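Long-range contact in plasmid stabilization system (Mesorhizobium opportunistum, PDB 5CEG), which is probably the toxin, a RelE-family protein, of a ParDE-like type II toxin-antitoxin system: residues V17-D31 and V98-R111. Residues are numbered along the deposited sequence; the frame is centred on the assembly and turned at random.
With NA (sodium ion), chain J.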
# COMPACT_ATOMS: atom_id res chain seq x y z
N VAL B 17 -20.84 -32.74 14.77
CA VAL B 17 -19.68 -33.18 15.55
C VAL B 17 -19.53 -32.29 16.78
O VAL B 17 -20.13 -31.21 16.84
CB VAL B 17 -18.38 -33.16 14.71
CG1 VAL B 17 -18.62 -33.80 13.36
CG2 VAL B 17 -17.87 -31.75 14.54
N ARG B 18 -18.74 -32.75 17.76
CA ARG B 18 -18.45 -31.93 18.94
C ARG B 18 -17.62 -30.72 18.53
O ARG B 18 -16.65 -30.87 17.80
CB ARG B 18 -17.71 -32.73 20.02
CG ARG B 18 -17.41 -31.91 21.29
CD ARG B 18 -17.62 -32.74 22.55
NE ARG B 18 -17.06 -32.15 23.76
CZ ARG B 18 -17.77 -31.53 24.71
NH1 ARG B 18 -19.08 -31.38 24.58
NH2 ARG B 18 -17.16 -31.06 25.79
N LEU B 19 -18.00 -29.55 19.00
CA LEU B 19 -17.23 -28.35 18.69
C LEU B 19 -16.78 -27.69 19.98
O LEU B 19 -17.58 -27.37 20.86
CB LEU B 19 -18.04 -27.38 17.82
CG LEU B 19 -17.20 -26.26 17.17
CD1 LEU B 19 -17.68 -25.98 15.75
CD2 LEU B 19 -17.26 -25.01 17.99
N VAL B 20 -15.47 -27.48 20.08
CA VAL B 20 -14.89 -26.86 21.25
C VAL B 20 -14.01 -25.69 20.82
O VAL B 20 -13.66 -25.58 19.64
CB VAL B 20 -14.07 -27.87 22.08
CG1 VAL B 20 -15.03 -28.93 22.70
CG2 VAL B 20 -13.03 -28.56 21.21
N TRP B 21 -13.70 -24.82 21.77
CA TRP B 21 -12.94 -23.60 21.51
C TRP B 21 -11.75 -23.56 22.46
O TRP B 21 -11.90 -23.86 23.64
CB TRP B 21 -13.80 -22.34 21.73
CG TRP B 21 -15.11 -22.28 20.98
CD1 TRP B 21 -16.21 -23.08 21.17
CD2 TRP B 21 -15.47 -21.33 19.95
NE1 TRP B 21 -17.22 -22.70 20.31
CE2 TRP B 21 -16.80 -21.64 19.56
CE3 TRP B 21 -14.81 -20.27 19.33
CZ2 TRP B 21 -17.46 -20.91 18.57
CZ3 TRP B 21 -15.47 -19.56 18.34
CH2 TRP B 21 -16.79 -19.88 17.98
N SER B 22 -10.57 -23.21 21.96
CA SER B 22 -9.44 -23.06 22.86
C SER B 22 -9.72 -21.95 23.87
O SER B 22 -10.49 -21.02 23.60
CB SER B 22 -8.16 -22.76 22.08
OG SER B 22 -8.12 -21.37 21.73
N PRO B 23 -9.10 -22.02 25.05
CA PRO B 23 -9.23 -20.91 25.99
C PRO B 23 -8.90 -19.55 25.35
O PRO B 23 -9.60 -18.57 25.62
CB PRO B 23 -8.22 -21.26 27.08
CG PRO B 23 -8.26 -22.75 27.10
CD PRO B 23 -8.39 -23.17 25.65
N THR B 24 -7.87 -19.50 24.51
CA THR B 24 -7.55 -18.23 23.85
C THR B 24 -8.66 -17.80 22.89
O THR B 24 -8.96 -16.60 22.80
CB THR B 24 -6.23 -18.29 23.08
OG1 THR B 24 -5.22 -18.88 23.90
CG2 THR B 24 -5.80 -16.87 22.71
N ALA B 25 -9.29 -18.75 22.19
CA ALA B 25 -10.38 -18.38 21.28
C ALA B 25 -11.56 -17.79 22.05
O ALA B 25 -12.21 -16.86 21.58
CB ALA B 25 -10.82 -19.58 20.45
N LYS B 26 -11.87 -18.36 23.21
CA LYS B 26 -12.91 -17.78 24.05
C LYS B 26 -12.54 -16.34 24.44
O LYS B 26 -13.38 -15.45 24.38
CB LYS B 26 -13.12 -18.63 25.31
CG LYS B 26 -14.20 -18.07 26.22
CD LYS B 26 -14.34 -18.93 27.49
CE LYS B 26 -15.38 -18.35 28.44
NZ LYS B 26 -15.60 -19.25 29.62
N ALA B 27 -11.28 -16.12 24.80
CA ALA B 27 -10.80 -14.79 25.12
C ALA B 27 -10.92 -13.85 23.92
O ALA B 27 -11.25 -12.66 24.08
CB ALA B 27 -9.35 -14.84 25.62
N ASP B 28 -10.64 -14.37 22.72
CA ASP B 28 -10.78 -13.57 21.50
C ASP B 28 -12.22 -13.08 21.38
O ASP B 28 -12.46 -11.92 21.08
CB ASP B 28 -10.42 -14.37 20.24
CG ASP B 28 -8.94 -14.73 20.15
OD1 ASP B 28 -8.08 -14.05 20.74
OD2 ASP B 28 -8.66 -15.72 19.44
N LEU B 29 -13.17 -14.00 21.60
CA LEU B 29 -14.60 -13.66 21.50
C LEU B 29 -14.99 -12.58 22.50
O LEU B 29 -15.73 -11.66 22.17
CB LEU B 29 -15.46 -14.91 21.71
CG LEU B 29 -15.45 -15.97 20.60
CD1 LEU B 29 -16.24 -17.22 21.03
CD2 LEU B 29 -16.02 -15.40 19.29
N ILE B 30 -14.52 -12.70 23.73
CA ILE B 30 -14.83 -11.69 24.74
C ILE B 30 -14.22 -10.34 24.35
O ILE B 30 -14.89 -9.31 24.44
CB ILE B 30 -14.35 -12.12 26.12
CG1 ILE B 30 -15.13 -13.36 26.56
CG2 ILE B 30 -14.50 -10.99 27.13
CD1 ILE B 30 -14.63 -13.99 27.82
N ASP B 31 -12.97 -10.34 23.89
CA ASP B 31 -12.29 -9.12 23.46
C ASP B 31 -13.05 -8.41 22.34
O ASP B 31 -13.23 -7.18 22.36
CB ASP B 31 -10.87 -9.46 23.00
CG ASP B 31 -10.03 -8.23 22.72
OD1 ASP B 31 -9.94 -7.34 23.59
OD2 ASP B 31 -9.46 -8.15 21.61
N VAL B 98 -15.34 -37.40 11.85
CA VAL B 98 -14.64 -36.38 12.64
C VAL B 98 -15.15 -36.43 14.07
O VAL B 98 -16.36 -36.46 14.31
CB VAL B 98 -14.86 -34.97 12.04
CG1 VAL B 98 -14.27 -33.89 12.96
CG2 VAL B 98 -14.27 -34.90 10.63
N GLU B 99 -14.24 -36.47 15.04
CA GLU B 99 -14.68 -36.57 16.44
C GLU B 99 -14.87 -35.18 17.06
O GLU B 99 -15.83 -34.95 17.80
CB GLU B 99 -13.70 -37.40 17.28
CG GLU B 99 -14.05 -37.39 18.75
CD GLU B 99 -13.91 -38.73 19.45
OE1 GLU B 99 -13.75 -39.75 18.76
OE2 GLU B 99 -13.96 -38.74 20.70
N TRP B 100 -13.98 -34.24 16.75
CA TRP B 100 -14.34 -32.86 17.06
C TRP B 100 -13.68 -31.85 16.17
O TRP B 100 -12.82 -32.13 15.35
CB TRP B 100 -14.03 -32.49 18.51
CG TRP B 100 -12.59 -32.46 18.79
CD1 TRP B 100 -11.75 -31.39 18.79
CD2 TRP B 100 -11.80 -33.59 19.10
NE1 TRP B 100 -10.47 -31.79 19.10
CE2 TRP B 100 -10.48 -33.15 19.29
CE3 TRP B 100 -12.08 -34.95 19.23
CZ2 TRP B 100 -9.46 -34.01 19.61
CZ3 TRP B 100 -11.07 -35.80 19.55
CH2 TRP B 100 -9.78 -35.34 19.72
N VAL B 101 -14.25 -30.66 16.27
CA VAL B 101 -13.69 -29.47 15.64
C VAL B 101 -13.20 -28.61 16.79
O VAL B 101 -13.94 -28.37 17.73
CB VAL B 101 -14.75 -28.71 14.82
CG1 VAL B 101 -14.29 -27.27 14.54
CG2 VAL B 101 -15.01 -29.46 13.51
N GLU B 102 -11.93 -28.18 16.74
CA GLU B 102 -11.45 -27.20 17.71
C GLU B 102 -11.21 -25.85 17.03
O GLU B 102 -10.38 -25.77 16.13
CB GLU B 102 -10.15 -27.63 18.40
CG GLU B 102 -9.64 -26.52 19.36
CD GLU B 102 -8.30 -26.79 20.02
OE1 GLU B 102 -7.75 -27.90 19.89
OE2 GLU B 102 -7.80 -25.86 20.71
N ILE B 103 -11.94 -24.82 17.45
CA ILE B 103 -11.64 -23.47 16.99
C ILE B 103 -10.50 -22.93 17.85
O ILE B 103 -10.62 -22.77 19.06
CB ILE B 103 -12.89 -22.57 17.03
CG1 ILE B 103 -13.96 -23.16 16.11
CG2 ILE B 103 -12.53 -21.14 16.61
CD1 ILE B 103 -15.24 -22.36 16.01
N VAL B 104 -9.37 -22.69 17.19
CA VAL B 104 -8.14 -22.34 17.91
C VAL B 104 -8.00 -20.84 18.18
O VAL B 104 -7.58 -20.43 19.26
CB VAL B 104 -6.93 -22.88 17.13
CG1 VAL B 104 -5.62 -22.50 17.82
CG2 VAL B 104 -7.03 -24.41 17.01
N ARG B 105 -8.37 -20.00 17.20
CA ARG B 105 -8.40 -18.53 17.37
C ARG B 105 -9.54 -17.92 16.58
O ARG B 105 -9.96 -18.50 15.56
CB ARG B 105 -7.11 -17.83 16.90
CG ARG B 105 -5.84 -18.24 17.61
CD ARG B 105 -5.85 -17.88 19.08
NE ARG B 105 -5.99 -16.45 19.41
CZ ARG B 105 -5.00 -15.67 19.80
NH1 ARG B 105 -3.75 -16.14 19.87
NH2 ARG B 105 -5.24 -14.41 20.15
N VAL B 106 -9.99 -16.76 17.02
CA VAL B 106 -10.84 -15.88 16.21
C VAL B 106 -10.05 -14.59 15.97
O VAL B 106 -9.80 -13.82 16.90
CB VAL B 106 -12.18 -15.57 16.90
CG1 VAL B 106 -13.07 -14.74 15.97
CG2 VAL B 106 -12.89 -16.87 17.31
N VAL B 107 -9.64 -14.36 14.72
CA VAL B 107 -8.73 -13.26 14.42
C VAL B 107 -9.45 -12.13 13.69
O VAL B 107 -10.15 -12.38 12.73
CB VAL B 107 -7.56 -13.74 13.55
CG1 VAL B 107 -6.58 -12.60 13.29
CG2 VAL B 107 -6.84 -14.92 14.24
N ASP B 108 -9.29 -10.89 14.16
CA ASP B 108 -9.86 -9.74 13.47
C ASP B 108 -8.86 -9.25 12.42
O ASP B 108 -7.81 -8.73 12.78
CB ASP B 108 -10.18 -8.62 14.46
CG ASP B 108 -10.86 -7.42 13.81
OD1 ASP B 108 -10.90 -7.30 12.57
OD2 ASP B 108 -11.40 -6.58 14.57
N GLY B 109 -9.20 -9.42 11.15
CA GLY B 109 -8.28 -9.03 10.09
C GLY B 109 -7.96 -7.54 10.07
O GLY B 109 -6.90 -7.13 9.60
N ARG B 110 -8.88 -6.72 10.56
CA ARG B 110 -8.64 -5.28 10.62
C ARG B 110 -7.54 -4.95 11.63
O ARG B 110 -6.86 -3.92 11.51
CB ARG B 110 -9.92 -4.52 10.98
CG ARG B 110 -11.03 -4.65 9.94
CD ARG B 110 -12.32 -4.12 10.57
NE ARG B 110 -13.45 -4.13 9.66
CZ ARG B 110 -14.72 -4.01 10.06
NH1 ARG B 110 -14.99 -3.89 11.36
NH2 ARG B 110 -15.70 -4.02 9.18
N ARG B 111 -7.38 -5.82 12.63
CA ARG B 111 -6.45 -5.57 13.72
C ARG B 111 -5.11 -6.26 13.51
O ARG B 111 -4.09 -5.80 14.04
CB ARG B 111 -7.06 -6.05 15.04
CG ARG B 111 -6.18 -5.86 16.26
CD ARG B 111 -6.80 -6.53 17.47
NE ARG B 111 -6.13 -6.16 18.72
CZ ARG B 111 -6.71 -6.25 19.91
NH1 ARG B 111 -7.96 -6.69 20.00
NH2 ARG B 111 -6.05 -5.89 21.01
NA NA J . -6.17 -5.65 7.70
O HOH W 1 -18.27 -35.60 17.37
O HOH W 2 -8.00 -5.41 23.19
O HOH W 3 -5.91 -3.58 8.90
O HOH W 4 -4.97 -4.26 6.01
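Four backbone hydrogen bonds zip strand 18-21 parallel to strand 100-108: Val-101 N to Arg-18 O, Val-20 N to Val-101 O, Ile-103 N to Val-20 O and Ser-22 N to Ile-103 O, each 2.9 Å. The beta-branched Val-20, Val-101 and Ile-103 suit such extended chains.

On the face that also carries Leu-19 and Ile-103, Trp-21 touches Ala-55 and Val-101 touches Leu-58, both of helix 41-60. Ile-103 CD1 makes a CH-pi contact 3.5 Å from the centroid of the Trp-21 six-membered ring, while Leu-29 CD1 covers the opposite face and Val-106 CG2 abuts the edge. The broad, flat indole is thus held between strand and helix.

This is the RelE/ParE toxin fold, whose first strand pairs with the last and leads directly into the helices. Ser-22 serves that turn twice: its OG, set between backbone N and carbonyl carbon (chi1 80°), reaches both partners, donating to Val-104 O (2.7 Å) and accepting from Ala-25 N as helix N-cap. Small Ala-25 lets the first helical turn approach the strand.

Arg-105, bent at chi2 and chi3, brings NE to Asp-28 OD2 (2.8 Å) and NH2 to OD1 (2.9 Å), both on syn lone pairs, planes 20° apart; a two-oxygen acid suits this side-on grip. On its anti side, 24° out of the carboxylate plane, OD2 also accepts from Val-106 N (3.0 Å), so three bonds fix the carboxylate. Thr-24 CG2 lies over the guanidinium centre, while Arg-105 NH1 bridges to an acidic side chain of another protein's chain. Farther along, extended Arg-111 NH1 forms a salt bridge with Asp-31 OD2, its hydrogen-bond geometry weak, and a water links NH2 to OD1.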